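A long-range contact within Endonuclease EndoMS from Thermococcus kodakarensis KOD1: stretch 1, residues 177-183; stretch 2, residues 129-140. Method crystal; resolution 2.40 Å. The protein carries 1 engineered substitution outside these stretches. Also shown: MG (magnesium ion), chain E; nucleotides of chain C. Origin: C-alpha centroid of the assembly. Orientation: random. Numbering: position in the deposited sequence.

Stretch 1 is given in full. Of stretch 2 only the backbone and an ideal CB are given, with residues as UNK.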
ATOM      1  N   VAL A 177     -20.895 -10.416 -17.194  1.00 34.09           N
ATOM      2  CA  VAL A 177     -19.955 -10.006 -16.152  1.00 29.96           C
ATOM      3  C   VAL A 177     -19.361  -8.671 -16.509  1.00 32.96           C
ATOM      4  O   VAL A 177     -18.873  -8.500 -17.627  1.00 37.36           O
ATOM      5  CB  VAL A 177     -18.770 -10.956 -15.991  1.00 36.82           C
ATOM      6  CG1 VAL A 177     -18.170 -10.791 -14.609  1.00 32.30           C
ATOM      7  CG2 VAL A 177     -19.179 -12.361 -16.232  1.00 29.27           C
ATOM      8  N   LEU A 178     -19.395  -7.730 -15.572  1.00 36.16           N
ATOM      9  CA  LEU A 178     -18.595  -6.514 -15.699  1.00 30.95           C
ATOM     10  C   LEU A 178     -17.425  -6.596 -14.730  1.00 41.64           C
ATOM     11  O   LEU A 178     -17.604  -6.983 -13.566  1.00 35.88           O
ATOM     12  CB  LEU A 178     -19.406  -5.263 -15.401  1.00 31.10           C
ATOM     13  CG  LEU A 178     -20.654  -4.898 -16.195  1.00 28.24           C
ATOM     14  CD1 LEU A 178     -21.086  -3.497 -15.763  1.00 27.59           C
ATOM     15  CD2 LEU A 178     -20.416  -4.968 -17.702  1.00 26.77           C
ATOM     16  N   GLU A 179     -16.229  -6.277 -15.224  1.00 32.80           N
ATOM     17  CA  GLU A 179     -15.090  -5.996 -14.357  1.00 32.05           C
ATOM     18  C   GLU A 179     -14.737  -4.511 -14.479  1.00 33.68           C
ATOM     19  O   GLU A 179     -14.507  -4.011 -15.579  1.00 31.60           O
ATOM     20  CB  GLU A 179     -13.891  -6.876 -14.707  1.00 22.62           C
ATOM     21  CG  GLU A 179     -12.617  -6.548 -13.911  1.00 28.29           C
ATOM     22  CD  GLU A 179     -12.745  -6.777 -12.405  1.00 42.88           C
ATOM     23  OE1 GLU A 179     -11.835  -6.350 -11.661  1.00 41.33           O
ATOM     24  OE2 GLU A 179     -13.738  -7.397 -11.957  1.00 43.04           O
ATOM     25  N   LEU A 180     -14.740  -3.805 -13.354  1.00 28.77           N
ATOM     26  CA  LEU A 180     -14.503  -2.363 -13.345  1.00 34.33           C
ATOM     27  C   LEU A 180     -13.098  -2.052 -12.874  1.00 33.91           C
ATOM     28  O   LEU A 180     -12.560  -2.748 -12.002  1.00 36.80           O
ATOM     29  CB  LEU A 180     -15.501  -1.639 -12.440  1.00 26.14           C
ATOM     30  CG  LEU A 180     -16.956  -2.095 -12.464  1.00 35.46           C
ATOM     31  CD1 LEU A 180     -17.812  -1.280 -11.471  1.00 23.47           C
ATOM     32  CD2 LEU A 180     -17.510  -2.009 -13.878  1.00 31.66           C
ATOM     33  N   LYS A 181     -12.510  -1.013 -13.464  1.00 33.56           N
ATOM     34  CA  LYS A 181     -11.272  -0.409 -12.967  1.00 25.32           C
ATOM     35  C   LYS A 181     -11.361   1.097 -13.059  1.00 32.49           C
ATOM     36  O   LYS A 181     -11.663   1.638 -14.131  1.00 36.19           O
ATOM     37  CB  LYS A 181     -10.050  -0.892 -13.745  1.00 24.70           C
ATOM     38  CG  LYS A 181      -9.754  -2.363 -13.573  1.00 39.50           C
ATOM     39  CD  LYS A 181      -9.466  -2.723 -12.125  1.00 37.59           C
ATOM     40  CE  LYS A 181      -9.447  -4.235 -11.957  1.00 47.44           C
ATOM     41  NZ  LYS A 181      -9.507  -4.678 -10.543  1.00 62.71           N
ATOM     42  N   ARG A 182     -11.066   1.770 -11.947  1.00 28.72           N
ATOM     43  CA  ARG A 182     -11.110   3.235 -11.877  1.00 31.07           C
ATOM     44  C   ARG A 182      -9.952   3.859 -12.641  1.00 33.93           C
ATOM     45  O   ARG A 182      -9.951   5.043 -12.932  1.00 35.04           O
ATOM     46  CB  ARG A 182     -11.091   3.721 -10.411  1.00 28.04           C
ATOM     47  CG  ARG A 182      -9.812   3.416  -9.627  1.00 14.78           C
ATOM     48  CD  ARG A 182      -9.754   4.216  -8.315  1.00 29.52           C
ATOM     49  NE  ARG A 182     -10.141   5.597  -8.569  1.00 33.87           N
ATOM     50  CZ  ARG A 182      -9.332   6.507  -9.103  1.00 28.08           C
ATOM     51  NH1 ARG A 182      -8.080   6.199  -9.394  1.00 26.19           N
ATOM     52  NH2 ARG A 182      -9.774   7.725  -9.334  1.00 25.37           N
ATOM     53  N   ARG A 183      -8.955   3.048 -12.955  1.00 35.66           N
ATOM     54  CA  ARG A 183      -7.792   3.543 -13.651  1.00 33.38           C
ATOM     55  C   ARG A 183      -7.484   2.591 -14.798  1.00 41.79           C
ATOM     56  O   ARG A 183      -8.171   1.577 -14.965  1.00 40.69           O
ATOM     57  CB  ARG A 183      -6.606   3.676 -12.685  1.00 28.33           C
ATOM     58  CG  ARG A 183      -6.125   2.363 -12.100  1.00 32.78           C
ATOM     59  CD  ARG A 183      -4.974   2.543 -11.125  1.00 38.26           C
ATOM     60  NE  ARG A 183      -4.112   1.355 -11.102  1.00 64.37           N
ATOM     61  CZ  ARG A 183      -3.033   1.211 -10.335  1.00 56.57           C
ATOM     62  NH1 ARG A 183      -2.667   2.179  -9.507  1.00 50.56           N
ATOM     63  NH2 ARG A 183      -2.313   0.095 -10.396  1.00 59.78           N
ATOM     64  N   UNK A 129     -14.214  10.796  -3.745  1.00 34.81           N
ATOM     65  CA  UNK A 129     -15.010  10.475  -4.916  1.00 29.95           C
ATOM     66  C   UNK A 129     -14.079  10.083  -6.061  1.00 32.00           C
ATOM     67  O   UNK A 129     -12.870  10.324  -6.003  1.00 33.95           O
ATOM     68  CB  UNK A 129     -15.900  11.655  -5.313  1.00 29.95           C
ATOM     69  N   UNK A 130     -14.637   9.491  -7.112  1.00 35.70           N
ATOM     70  CA  UNK A 130     -13.822   8.991  -8.203  1.00 27.55           C
ATOM     71  C   UNK A 130     -13.342   7.572  -7.945  1.00 36.55           C
ATOM     72  O   UNK A 130     -12.291   7.169  -8.442  1.00 28.39           O
ATOM     73  CB  UNK A 130     -12.624   9.915  -8.431  1.00 27.55           C
ATOM     74  N   UNK A 131     -14.121   6.822  -7.164  1.00 28.61           N
ATOM     75  CA  UNK A 131     -13.780   5.453  -6.806  1.00 36.34           C
ATOM     76  C   UNK A 131     -14.471   4.409  -7.698  1.00 37.49           C
ATOM     77  O   UNK A 131     -15.348   4.749  -8.508  1.00 32.26           O
ATOM     78  CB  UNK A 131     -14.147   5.203  -5.342  1.00 36.34           C
ATOM     79  N   UNK A 132     -14.121   3.134  -7.501  1.00 32.85           N
ATOM     80  CA  UNK A 132     -14.749   2.046  -8.264  1.00 33.08           C
ATOM     81  C   UNK A 132     -16.189   1.860  -7.818  1.00 29.33           C
ATOM     82  O   UNK A 132     -17.063   1.573  -8.636  1.00 36.67           O
ATOM     83  CB  UNK A 132     -13.970   0.740  -8.096  1.00 33.08           C
ATOM     84  N   UNK A 133     -16.439   2.022  -6.523  1.00 32.41           N
ATOM     85  CA  UNK A 133     -17.802   1.923  -6.010  1.00 37.55           C
ATOM     86  C   UNK A 133     -18.732   2.888  -6.758  1.00 41.71           C
ATOM     87  O   UNK A 133     -19.865   2.554  -7.088  1.00 41.74           O
ATOM     88  CB  UNK A 133     -17.828   2.214  -4.508  1.00 37.55           C
ATOM     89  N   UNK A 134     -18.229   4.074  -7.061  1.00 30.25           N
ATOM     90  CA  UNK A 134     -19.046   5.052  -7.749  1.00 43.48           C
ATOM     91  C   UNK A 134     -19.263   4.722  -9.220  1.00 38.40           C
ATOM     92  O   UNK A 134     -20.296   5.070  -9.784  1.00 35.79           O
ATOM     93  CB  UNK A 134     -18.405   6.436  -7.622  1.00 43.48           C
ATOM     94  N   UNK A 135     -18.293   4.063  -9.847  1.00 36.82           N
ATOM     95  CA  UNK A 135     -18.508   3.555 -11.197  1.00 36.47           C
ATOM     96  C   UNK A 135     -19.712   2.612 -11.181  1.00 43.06           C
ATOM     97  O   UNK A 135     -20.599   2.678 -12.040  1.00 38.21           O
ATOM     98  CB  UNK A 135     -17.260   2.843 -11.723  1.00 36.47           C
ATOM     99  N   UNK A 136     -19.715   1.734 -10.183  1.00 26.01           N
ATOM    100  CA  UNK A 136     -20.765   0.753 -10.009  1.00 45.05           C
ATOM    101  C   UNK A 136     -22.122   1.454  -9.880  1.00 43.15           C
ATOM    102  O   UNK A 136     -23.040   1.176 -10.658  1.00 46.32           O
ATOM    103  CB  UNK A 136     -20.485  -0.119  -8.783  1.00 45.05           C
ATOM    104  N   UNK A 137     -22.227   2.378  -8.920  1.00 35.81           N
ATOM    105  CA  UNK A 137     -23.445   3.175  -8.707  1.00 46.72           C
ATOM    106  C   UNK A 137     -23.919   3.898  -9.965  1.00 38.18           C
ATOM    107  O   UNK A 137     -25.111   3.966 -10.241  1.00 54.11           O
ATOM    108  CB  UNK A 137     -23.203   4.202  -7.599  1.00 46.72           C
ATOM    109  N   UNK A 138     -22.986   4.420 -10.739  1.00 35.37           N
ATOM    110  CA  UNK A 138     -23.342   5.041 -11.998  1.00 40.74           C
ATOM    111  C   UNK A 138     -24.015   4.017 -12.893  1.00 46.34           C
ATOM    112  O   UNK A 138     -25.044   4.289 -13.502  1.00 48.27           O
ATOM    113  CB  UNK A 138     -22.110   5.637 -12.682  1.00 40.74           C
ATOM    114  N   UNK A 139     -23.430   2.829 -12.953  1.00 43.93           N
ATOM    115  CA  UNK A 139     -23.893   1.819 -13.882  1.00 46.15           C
ATOM    116  C   UNK A 139     -25.281   1.304 -13.496  1.00 42.55           C
ATOM    117  O   UNK A 139     -26.086   0.979 -14.356  1.00 45.24           O
ATOM    118  CB  UNK A 139     -22.894   0.662 -13.941  1.00 46.15           C
ATOM    119  N   UNK A 140     -25.590   1.276 -12.208  1.00 45.28           N
ATOM    120  CA  UNK A 140     -26.938   0.907 -11.800  1.00 39.67           C
ATOM    121  C   UNK A 140     -27.942   2.038 -12.093  1.00 50.12           C
ATOM    122  O   UNK A 140     -29.039   1.782 -12.586  1.00 46.14           O
ATOM    123  CB  UNK A 140     -26.955   0.556 -10.311  1.00 39.67           C
TER
HETATM  124 MG    MG E 301     -13.000  -6.698  -9.618  1.00 29.39          MG
ATOM    125  P    DC C   6     -10.562  -5.591  -7.532  0.50 30.61           P
ATOM    126  OP1  DC C   6     -11.265  -5.233  -8.785  0.50 36.47           O
ATOM    127  OP2  DC C   6      -9.172  -6.086  -7.607  0.50 26.50           O
ATOM    128  O5'  DC C   6     -10.600  -4.292  -6.610  0.50 31.17           O
ATOM    129  C5'  DC C   6     -11.858  -3.711  -6.301  0.50 27.14           C
ATOM    130  C4'  DC C   6     -11.707  -2.566  -5.325  0.50 28.78           C
ATOM    131  O4'  DC C   6     -10.990  -3.014  -4.150  0.50 30.00           O
ATOM    132  C3'  DC C   6     -10.929  -1.368  -5.845  0.50 25.37           C
ATOM    133  O3'  DC C   6     -11.443  -0.199  -5.233  0.50 29.94           O
ATOM    134  C2'  DC C   6      -9.511  -1.674  -5.377  0.50 22.15           C
ATOM    135  C1'  DC C   6      -9.792  -2.277  -4.010  0.50 26.31           C
ATOM    136  N1   DC C   6      -8.737  -3.208  -3.500  0.50 22.06           N
ATOM    137  C2   DC C   6      -8.123  -2.948  -2.272  0.50 22.78           C
ATOM    138  O2   DC C   6      -8.437  -1.929  -1.648  0.50 30.82           O
ATOM    139  N3   DC C   6      -7.190  -3.812  -1.805  0.50 24.13           N
ATOM    140  C4   DC C   6      -6.878  -4.908  -2.514  0.50 26.03           C
ATOM    141  N4   DC C   6      -5.950  -5.735  -2.016  0.50 22.19           N
ATOM    142  C5   DC C   6      -7.500  -5.195  -3.765  0.50 20.69           C
ATOM    143  C6   DC C   6      -8.419  -4.331  -4.212  0.50 25.63           C
ATOM    144  P    DA C   7     -11.108   1.250  -5.830  0.50 28.18           P
ATOM    145  OP1  DA C   7     -12.200   2.143  -5.384  0.50 24.54           O
ATOM    146  OP2  DA C   7     -10.817   1.097  -7.274  0.50 29.63           O
ATOM    147  O5'  DA C   7      -9.744   1.642  -5.101  0.50 24.96           O
ATOM    148  C5'  DA C   7      -9.662   1.616  -3.676  0.50 24.10           C
ATOM    149  C4'  DA C   7      -8.373   2.254  -3.198  0.50 27.51           C
ATOM    150  O4'  DA C   7      -7.413   1.224  -2.849  0.50 26.95           O
ATOM    151  C3'  DA C   7      -7.686   3.159  -4.223  0.50 27.36           C
ATOM    152  O3'  DA C   7      -7.131   4.303  -3.575  0.50 28.58           O
ATOM    153  C2'  DA C   7      -6.592   2.249  -4.802  0.50 23.52           C
ATOM    154  C1'  DA C   7      -6.219   1.397  -3.591  0.50 27.42           C
ATOM    155  N9   DA C   7      -5.726   0.063  -3.929  0.50 24.38           N
ATOM    156  C8   DA C   7      -6.065  -0.687  -5.024  0.50 27.01           C
ATOM    157  N7   DA C   7      -5.496  -1.867  -5.060  0.50 20.59           N
ATOM    158  C5   DA C   7      -4.742  -1.906  -3.899  0.50 23.56           C
ATOM    159  C6   DA C   7      -3.901  -2.897  -3.349  0.50 25.12           C
ATOM    160  N6   DA C   7      -3.689  -4.088  -3.932  0.50 18.92           N
ATOM    161  N1   DA C   7      -3.290  -2.618  -2.172  0.50 22.36           N
ATOM    162  C2   DA C   7      -3.513  -1.425  -1.594  0.50 23.99           C
ATOM    163  N3   DA C   7      -4.283  -0.416  -2.015  0.50 24.77           N
ATOM    164  C4   DA C   7      -4.876  -0.725  -3.184  0.50 22.12           C
ATOM    165  P    DG C   9      -5.193   4.813  -7.534  0.50 25.84           P
ATOM    166  OP1  DG C   9      -4.383   4.822  -8.773  0.50 30.05           O
ATOM    167  OP2  DG C   9      -6.647   4.571  -7.592  0.50 22.96           O
ATOM    168  O5'  DG C   9      -4.534   3.751  -6.546  0.50 21.98           O
ATOM    169  C5'  DG C   9      -3.127   3.729  -6.376  0.50 24.75           C
ATOM    170  C4'  DG C   9      -2.752   3.884  -4.911  0.50 26.42           C
ATOM    171  O4'  DG C   9      -3.224   2.740  -4.161  0.50 24.06           O
ATOM    172  C3'  DG C   9      -1.251   4.005  -4.655  0.50 25.67           C
ATOM    173  O3'  DG C   9      -0.945   5.327  -4.220  0.50 30.00           O
ATOM    174  C2'  DG C   9      -0.944   2.983  -3.564  0.50 22.67           C
ATOM    175  C1'  DG C   9      -2.142   2.046  -3.590  0.50 21.83           C
ATOM    176  N9   DG C   9      -1.938   0.796  -4.322  0.50 20.33           N
ATOM    177  C8   DG C   9      -2.610   0.378  -5.452  0.50 24.32           C
ATOM    178  N7   DG C   9      -2.251  -0.815  -5.864  0.50 24.93           N
ATOM    179  C5   DG C   9      -1.288  -1.218  -4.942  0.50 22.20           C
ATOM    180  C6   DG C   9      -0.533  -2.419  -4.871  0.50 20.31           C
ATOM    181  O6   DG C   9      -0.566  -3.408  -5.635  0.50 24.35           O
ATOM    182  N1   DG C   9       0.336  -2.411  -3.789  0.50 18.05           N
ATOM    183  C2   DG C   9       0.463  -1.381  -2.884  0.50 24.70           C
ATOM    184  N2   DG C   9       1.356  -1.569  -1.897  0.50 23.93           N
ATOM    185  N3   DG C   9      -0.233  -0.250  -2.937  0.50 20.36           N
ATOM    186  C4   DG C   9      -1.084  -0.234  -3.988  0.50 21.93           C

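Position 129 is extended (phi/psi -135/166) and its CB points away, with nothing of stretch 1 within 5.5 Å. Stretch 1 sets no demand here, and many side chains would suit. The residue is Thr129, whose OG1 donates a hydrogen bond to OE1 of the residue at 134, 2.5 Å away.

Position 130 is far more restrictive. At phi/psi 87/28 an ideal CB would be jammed against the carbonyl O of the preceding residue, and it would also lie 3.7 Å from Arg182 NH2. Glycine is indicated, and Gly130 is found. Its carbonyl O lies at the edge of the Arg182 guanidinium, near the plane, where it accepts two hydrogen bonds, from Arg182 NE and from Arg182 NH2, both at 2.7 Å.

At 131 the CB points away from stretch 1, and the helix begins at the next residue. Serine, threonine, aspartate or asparagine would suit such an N-cap. Ser131 fills it: its OG accepts a weak capping bond from the backbone N of residue 134 at 3.3 Å.

The CB of 132 points sideways, 4.7 Å from Arg182 CB and 5.2 Å from Leu180 CB. A long side chain could reach along Leu180 toward Lys181 NZ, so glutamate fits best, with glutamine possible; a long apolar chain could pack on Leu180 but would offer the amine nothing. Glu132, with chi1 and chi2 both t, packs its CG 3.8 Å from Leu180 CB. Its OE2 stays 4.5 Å from Lys181 NZ, beyond a salt bridge. A water bridges the stretches by donating to Glu132 OE2 (3.2 Å) and accepting from Arg182 N (2.7 Å); it also donates to OP2 of DA7. The backbone Glu132 N donates to DA7 OP1 at 3.0 Å, tying the start of the helix to the DNA.

Position 133 points away and would accept most helix formers; it is Ala133. At 134 no atom of stretch 1 lies within 5.5 Å of the CB, so the choice is open. Glu134 turns back to its own stretch, with OE2 accepting from Ser131 N (2.9 Å) and Ser131 OG (3.0 Å).

The CB of 135 points toward stretch 1, 4.2 Å from Leu180 CD1, favouring a flexible apolar residue such as methionine or leucine. Met135 places its CB 4.1 Å from Leu180 CD1, while its SD extends to 3.7 Å from Arg182 CA and 3.5 Å from Lys181 O.

At 136 the ideal CB is already 4.0 Å from Leu180 CD1, so a small residue suffices for contact. Ala136 sets its CB 3.9 Å from Leu180 CD1.

Positions 137 and 138 are out of reach and unconstrained by stretch 1; they are Glu137 and Leu138.

At 139 the CB points toward stretch 1, 4.9 Å from Leu178 CD1, leaving room for isoleucine, leucine, valine or methionine. Ile139 (chi1 m, chi2 t) brings CD1 to 3.8 Å from Leu180 CD2 and 3.9 Å from Leu178 CD1, touching both strand leucines.

Position 140 is out of reach, and many residues would fit; Phe140 makes no contact with stretch 1.

Stretch 2 (129-140) TGSEAEMAELIF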
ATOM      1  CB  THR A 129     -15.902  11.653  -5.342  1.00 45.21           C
ATOM      2  OG1 THR A 129     -16.743  11.238  -6.423  1.00 54.84           O
ATOM      3  CG2 THR A 129     -15.051  12.844  -5.799  1.00 32.07           C
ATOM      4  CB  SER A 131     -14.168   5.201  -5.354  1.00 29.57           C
ATOM      5  OG  SER A 131     -15.573   5.048  -5.271  1.00 35.79           O
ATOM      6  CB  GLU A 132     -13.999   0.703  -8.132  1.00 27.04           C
ATOM      7  CG  GLU A 132     -14.669  -0.409  -8.993  1.00 33.75           C
ATOM      8  CD  GLU A 132     -14.074  -1.827  -8.842  1.00 61.98           C
ATOM      9  OE1 GLU A 132     -14.862  -2.780  -8.602  1.00 60.03           O
ATOM     10  OE2 GLU A 132     -12.837  -2.005  -9.011  1.00 53.82           O
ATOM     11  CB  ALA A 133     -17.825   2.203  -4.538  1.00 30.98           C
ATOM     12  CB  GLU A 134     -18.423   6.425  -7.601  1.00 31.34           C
ATOM     13  CG  GLU A 134     -18.561   6.934  -6.188  1.00 41.05           C
ATOM     14  CD  GLU A 134     -17.676   8.113  -5.941  1.00 65.86           C
ATOM     15  OE1 GLU A 134     -18.197   9.248  -5.921  1.00 58.07           O
ATOM     16  OE2 GLU A 134     -16.453   7.897  -5.793  1.00 74.67           O
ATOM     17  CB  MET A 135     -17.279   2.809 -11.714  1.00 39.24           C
ATOM     18  CG  MET A 135     -16.044   3.650 -11.925  1.00 43.18           C
ATOM     19  SD  MET A 135     -14.715   2.674 -12.666  1.00 48.04           S
ATOM     20  CE  MET A 135     -15.394   2.318 -14.283  1.00 45.79           C
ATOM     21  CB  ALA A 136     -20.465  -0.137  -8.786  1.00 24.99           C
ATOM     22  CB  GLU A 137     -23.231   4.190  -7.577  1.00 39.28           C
ATOM     23  CG  GLU A 137     -23.119   3.528  -6.196  1.00 55.76           C
ATOM     24  CD  GLU A 137     -22.651   4.464  -5.100  1.00 88.85           C
ATOM     25  OE1 GLU A 137     -22.762   5.699  -5.269  1.00 94.64           O
ATOM     26  OE2 GLU A 137     -22.162   3.956  -4.065  1.00 91.99           O
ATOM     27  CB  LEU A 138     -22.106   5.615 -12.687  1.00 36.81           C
ATOM     28  CG  LEU A 138     -22.342   6.224 -14.066  1.00 41.52           C
ATOM     29  CD1 LEU A 138     -23.478   7.207 -14.007  1.00 54.10           C
ATOM     30  CD2 LEU A 138     -21.095   6.917 -14.534  1.00 37.36           C
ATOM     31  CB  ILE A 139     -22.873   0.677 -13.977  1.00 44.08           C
ATOM     32  CG1 ILE A 139     -21.607   1.208 -14.660  1.00 42.38           C
ATOM     33  CG2 ILE A 139     -23.437  -0.480 -14.775  1.00 39.17           C
ATOM     34  CD1 ILE A 139     -20.456   0.226 -14.752  1.00 31.77           C
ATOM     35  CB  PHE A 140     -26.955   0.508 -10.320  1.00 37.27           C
ATOM     36  CG  PHE A 140     -26.594  -0.935 -10.091  1.00 46.68           C
ATOM     37  CD1 PHE A 140     -25.278  -1.355 -10.192  1.00 41.90           C
ATOM     38  CD2 PHE A 140     -27.573  -1.879  -9.813  1.00 38.88           C
ATOM     39  CE1 PHE A 140     -24.940  -2.692 -10.014  1.00 41.87           C
ATOM     40  CE2 PHE A 140     -27.242  -3.209  -9.632  1.00 45.51           C
ATOM     41  CZ  PHE A 140     -25.920  -3.616  -9.732  1.00 38.70           C
TER
HETATM   42  O   HOH W   1     -10.711   0.187  -9.808  1.00 26.59           O
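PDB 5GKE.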